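Local atomic coordinates of PFC0360w protein (Plasmodium falciparum, PDB entry 3NI8), a protein that probably activates the ATPase of the chaperone Hsp90, as expected of a member of the AHA1 family of co-chaperones. Residues G130-L133 / E134-N138; Q142-L145 / H146-V150. One frame throughout, in Å; residues are numbered along the deposited sequence. Where two conformers were deposited one is given.

Contact 1: G130-L133 / E134-N138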
loop_
_atom_site.group_PDB
_atom_site.type_symbol
_atom_site.label_atom_id
_atom_site.label_comp_id
_atom_site.label_asym_id
_atom_site.label_seq_id
_atom_site.Cartn_x
_atom_site.Cartn_y
_atom_site.Cartn_z
ATOM N N GLY A 130 2.959 11.630 18.063
ATOM C CA GLY A 130 2.133 10.432 18.002
ATOM C C GLY A 130 1.148 10.450 16.840
ATOM O O GLY A 130 1.353 11.155 15.849
ATOM N N GLY A 131 0.088 9.648 16.967
ATOM C CA GLY A 131 -0.935 9.501 15.943
ATOM C C GLY A 131 -0.491 8.884 14.629
ATOM O O GLY A 131 -1.100 9.149 13.574
ATOM N N VAL A 132 0.539 8.041 14.692
ATOM C CA VAL A 132 1.093 7.411 13.494
ATOM C C VAL A 132 0.135 6.410 12.866
ATOM O O VAL A 132 0.037 6.327 11.630
ATOM C CB VAL A 132 2.457 6.734 13.761
ATOM C CG1 VAL A 132 2.992 6.110 12.496
ATOM C CG2 VAL A 132 3.467 7.749 14.320
ATOM N N LEU A 133 -0.555 5.644 13.706
ATOM C CA LEU A 133 -1.456 4.610 13.214
ATOM C C LEU A 133 -2.586 5.221 12.380
ATOM O O LEU A 133 -2.824 4.778 11.272
ATOM C CB LEU A 133 -1.994 3.695 14.341
ATOM C CG LEU A 133 -2.939 2.542 13.911
ATOM C CD1 LEU A 133 -2.968 1.422 14.939
ATOM C CD2 LEU A 133 -4.385 2.965 13.604
ATOM N N GLU A 134 -3.301 6.224 12.896
ATOM C CA GLU A 134 -4.371 6.856 12.091
ATOM C C GLU A 134 -3.817 7.468 10.795
ATOM O O GLU A 134 -4.461 7.389 9.743
ATOM C CB GLU A 134 -5.198 7.884 12.876
ATOM C CG GLU A 134 -6.349 7.291 13.725
ATOM C CD GLU A 134 -7.430 6.546 12.908
ATOM O OE1 GLU A 134 -7.938 5.507 13.407
ATOM O OE2 GLU A 134 -7.776 6.995 11.787
ATOM N N ARG A 135 -2.619 8.040 10.861
ATOM C CA ARG A 135 -2.004 8.610 9.667
ATOM C C ARG A 135 -1.799 7.556 8.571
ATOM O O ARG A 135 -2.114 7.805 7.407
ATOM C CB ARG A 135 -0.688 9.323 10.052
ATOM C CG ARG A 135 0.130 9.840 8.895
ATOM C CD ARG A 135 1.008 11.011 9.291
ATOM N NE ARG A 135 2.121 10.612 10.139
ATOM C CZ ARG A 135 3.399 10.601 9.765
ATOM N NH1 ARG A 135 4.321 10.202 10.652
ATOM N NH2 ARG A 135 3.760 10.983 8.531
ATOM N N CYS A 136 -1.302 6.374 8.945
ATOM C CA CYS A 136 -1.230 5.225 8.027
ATOM C C CYS A 136 -2.601 4.779 7.506
ATOM O O CYS A 136 -2.751 4.497 6.310
ATOM C CB CYS A 136 -0.542 4.033 8.693
ATOM S SG CYS A 136 1.151 4.312 9.225
ATOM N N LYS A 137 -3.582 4.715 8.401
ATOM C CA LYS A 137 -4.933 4.256 8.070
ATOM C C LYS A 137 -5.722 5.262 7.185
ATOM O O LYS A 137 -6.325 4.851 6.188
ATOM C CB LYS A 137 -5.697 3.927 9.355
ATOM C CG LYS A 137 -7.028 3.236 9.137
ATOM C CD LYS A 137 -7.644 2.800 10.442
ATOM C CE LYS A 137 -8.681 1.705 10.186
ATOM N NZ LYS A 137 -8.907 0.796 11.375
ATOM N N ASN A 138 -5.716 6.555 7.543
ATOM C CA ASN A 138 -6.276 7.590 6.671
ATOM C C ASN A 138 -5.586 7.625 5.307
ATOM O O ASN A 138 -6.246 7.786 4.295
ATOM C CB ASN A 138 -6.216 8.989 7.310
ATOM C CG ASN A 138 -7.092 9.122 8.560
ATOM O OD1 ASN A 138 -7.897 8.247 8.881
ATOM N ND2 ASN A 138 -6.918 10.230 9.275
#
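L133 lies over the start of the next residue, with its CD2 3.5 Å from E134 N. Its CG stands anti to the backbone nitrogen and beside the carbonyl carbon (chi1 -179°), a torsion that carries the branch forward along the chain. The part E134 plays is mainly that backbone N, beneath the leucine side chain. The carbonyl oxygen of L133 takes the amide of K137, N to O 3.0 Å, with the donor in the carbonyl plane. V132 and C136, one helical turn apart, meet through apolar atoms: CG1 of V132 lies 4.2 Å from SG of C136. The valine sends CG1 anti to its own nitrogen (chi1 -180°), while its other branch, CG2, comes up to the edge of the R135 guanidinium, near its plane, with 4.5 Å to NH1. The same valine and cysteine are tied through the backbone, since C136 N donates to V132 O at 3.0 Å and nearly straight, 167° at the hydrogen. G131 occupies the N-cap position, and its positive phi favours glycine; R135 N reaches G131 O in a weak bond. These are the opening turns of helix 132-150, the last helix of the chain, in an AHA1-like domain. V132 and C136 both rest on W92, and L133 on F21, whereas R135 forms a salt bridge with D91 and a cation-pi contact with F89. The start of the helix therefore combines backbone hydrogen bonds, weak at the first and firmer at the next two, with a single loose apolar contact, and the valine methyl at the guanidinium edge sets apolar surface against a charge that D91 probably neutralises.

Contact 2: Q142-L145 / H146-V150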
loop_
_atom_site.group_PDB
_atom_site.type_symbol
_atom_site.label_atom_id
_atom_site.label_comp_id
_atom_site.label_asym_id
_atom_site.label_seq_id
_atom_site.Cartn_x
_atom_site.Cartn_y
_atom_site.Cartn_z
ATOM N N GLN A 142 -8.406 7.064 2.631
ATOM C CA GLN A 142 -8.794 8.386 2.112
ATOM C C GLN A 142 -8.108 8.752 0.810
ATOM O O GLN A 142 -8.651 9.531 0.025
ATOM C CB GLN A 142 -8.576 9.513 3.165
ATOM C CG GLN A 142 -9.335 9.355 4.517
ATOM C CD GLN A 142 -10.781 8.900 4.333
ATOM O OE1 GLN A 142 -11.587 9.580 3.683
ATOM N NE2 GLN A 142 -11.116 7.745 4.893
ATOM N N ASN A 143 -6.920 8.212 0.574
ATOM C CA ASN A 143 -6.167 8.552 -0.634
ATOM C C ASN A 143 -6.003 7.333 -1.536
ATOM O O ASN A 143 -6.659 7.212 -2.569
ATOM C CB ASN A 143 -4.755 9.121 -0.330
ATOM C CG ASN A 143 -4.726 10.212 0.770
ATOM O OD1 ASN A 143 -3.675 10.394 1.442
ATOM N ND2 ASN A 143 -5.831 10.947 0.943
ATOM N N PHE A 144 -5.123 6.430 -1.117
ATOM C CA PHE A 144 -4.732 5.290 -1.926
ATOM C C PHE A 144 -5.872 4.359 -2.333
ATOM O O PHE A 144 -6.100 4.131 -3.526
ATOM C CB PHE A 144 -3.663 4.496 -1.198
ATOM C CG PHE A 144 -2.873 3.594 -2.086
ATOM C CD1 PHE A 144 -1.566 3.913 -2.421
ATOM C CD2 PHE A 144 -3.431 2.410 -2.580
ATOM C CE1 PHE A 144 -0.819 3.055 -3.230
ATOM C CE2 PHE A 144 -2.690 1.551 -3.392
ATOM C CZ PHE A 144 -1.378 1.866 -3.708
ATOM N N LEU A 145 -6.566 3.792 -1.357
ATOM C CA LEU A 145 -7.653 2.862 -1.684
ATOM C C LEU A 145 -8.848 3.571 -2.318
ATOM O O LEU A 145 -9.549 2.990 -3.138
ATOM C CB LEU A 145 -8.084 2.036 -0.463
ATOM C CG LEU A 145 -7.029 1.075 0.112
ATOM C CD1 LEU A 145 -7.481 0.517 1.442
ATOM C CD2 LEU A 145 -6.664 -0.067 -0.864
ATOM N N HIS A 146 -9.072 4.827 -1.932
ATOM C CA HIS A 146 -10.115 5.647 -2.513
ATOM C C HIS A 146 -9.911 5.847 -4.011
ATOM O O HIS A 146 -10.857 5.701 -4.797
ATOM C CB HIS A 146 -10.150 6.996 -1.816
ATOM C CG HIS A 146 -11.304 7.852 -2.228
ATOM N ND1 HIS A 146 -11.194 8.839 -3.188
ATOM C CD2 HIS A 146 -12.598 7.849 -1.830
ATOM C CE1 HIS A 146 -12.368 9.421 -3.346
ATOM N NE2 HIS A 146 -13.238 8.835 -2.540
ATOM N N ASN A 147 -8.680 6.150 -4.409
ATOM C CA ASN A 147 -8.390 6.456 -5.801
ATOM C C ASN A 147 -8.413 5.250 -6.743
ATOM O O ASN A 147 -8.610 5.407 -7.948
ATOM C CB ASN A 147 -7.084 7.235 -5.925
ATOM C CG ASN A 147 -7.144 8.577 -5.235
ATOM O OD1 ASN A 147 -8.222 9.176 -5.058
ATOM N ND2 ASN A 147 -5.989 9.061 -4.825
ATOM N N ILE A 148 -8.215 4.050 -6.187
ATOM C CA ILE A 148 -8.419 2.804 -6.927
ATOM C C ILE A 148 -9.863 2.758 -7.425
ATOM O O ILE A 148 -10.138 2.450 -8.583
ATOM C CB ILE A 148 -8.097 1.558 -6.054
ATOM C CG1 ILE A 148 -6.582 1.421 -5.882
ATOM C CG2 ILE A 148 -8.694 0.271 -6.677
ATOM C CD1 ILE A 148 -6.163 0.594 -4.708
ATOM N N GLU A 149 -10.790 3.102 -6.551
ATOM C CA GLU A 149 -12.177 3.191 -6.974
ATOM C C GLU A 149 -12.449 4.363 -7.955
ATOM O O GLU A 149 -12.926 4.144 -9.060
ATOM C CB GLU A 149 -13.104 3.256 -5.759
ATOM C CG GLU A 149 -14.532 2.860 -6.116
ATOM C CD GLU A 149 -15.553 3.353 -5.127
ATOM O OE1 GLU A 149 -15.172 3.928 -4.085
ATOM O OE2 GLU A 149 -16.754 3.175 -5.398
ATOM N N VAL A 150 -12.109 5.586 -7.549
ATOM C CA VAL A 150 -12.538 6.818 -8.242
ATOM C C VAL A 150 -11.663 7.271 -9.426
ATOM O O VAL A 150 -12.192 7.790 -10.413
ATOM C CB VAL A 150 -12.707 8.002 -7.227
ATOM C CG1 VAL A 150 -13.024 9.302 -7.951
ATOM C CG2 VAL A 150 -13.817 7.685 -6.230
#
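F144 lays one side of its ring against the tip of I148, CE2 standing 3.8 Å from the terminal methyl CD1. The two side chains cross obliquely. I148 can do this because CG1 is anti to its carbonyl carbon (chi1 -74°), which swings the longer branch back toward the preceding turn. There CD1 also touches L145: the leucine runs beside it, pointing the same way, with CD2 3.9 Å from that methyl. In the helix-grip fold of this family a long C-terminal helix lies against an antiparallel sheet, and this apolar group belongs to that helix; L145 reaches I23 on the sheet, while F38 of helix 31-39 is touched by all three. Next to this group, N147 N donates to N143 O at 2.9 Å. The N147 amide hangs close to the same oxygen, but ND2 points poorly for it and bonds instead to L47 O, in helix 41-47. The turn at 142-144 is of the wider pi type, and F144, at the end of that turn, accepts only a weak bond from I148 N, at 3.4 Å. H146 sets its CB 3.5 Å from Q142 O.

In the fold
Both contacts belong to helix 132-150, the last helix of the chain, and they follow each other in series: residues 130-138 lead into it and form its first turns, and residues 142-150 end it, with centres about 17 Å apart and no touch between the two sets. What links them is the surface beneath. Contact 1 meets strands 21-27 and 82-89 and the loop residue W92; contact 2 also meets strand 21-27, but adds helices 31-39 and 41-47. One helix thus illustrates how a long element changes neighbours along its length, from strands and W92 at its start to strand 21-27 and two short helices at its end, within a single AHA1-type domain.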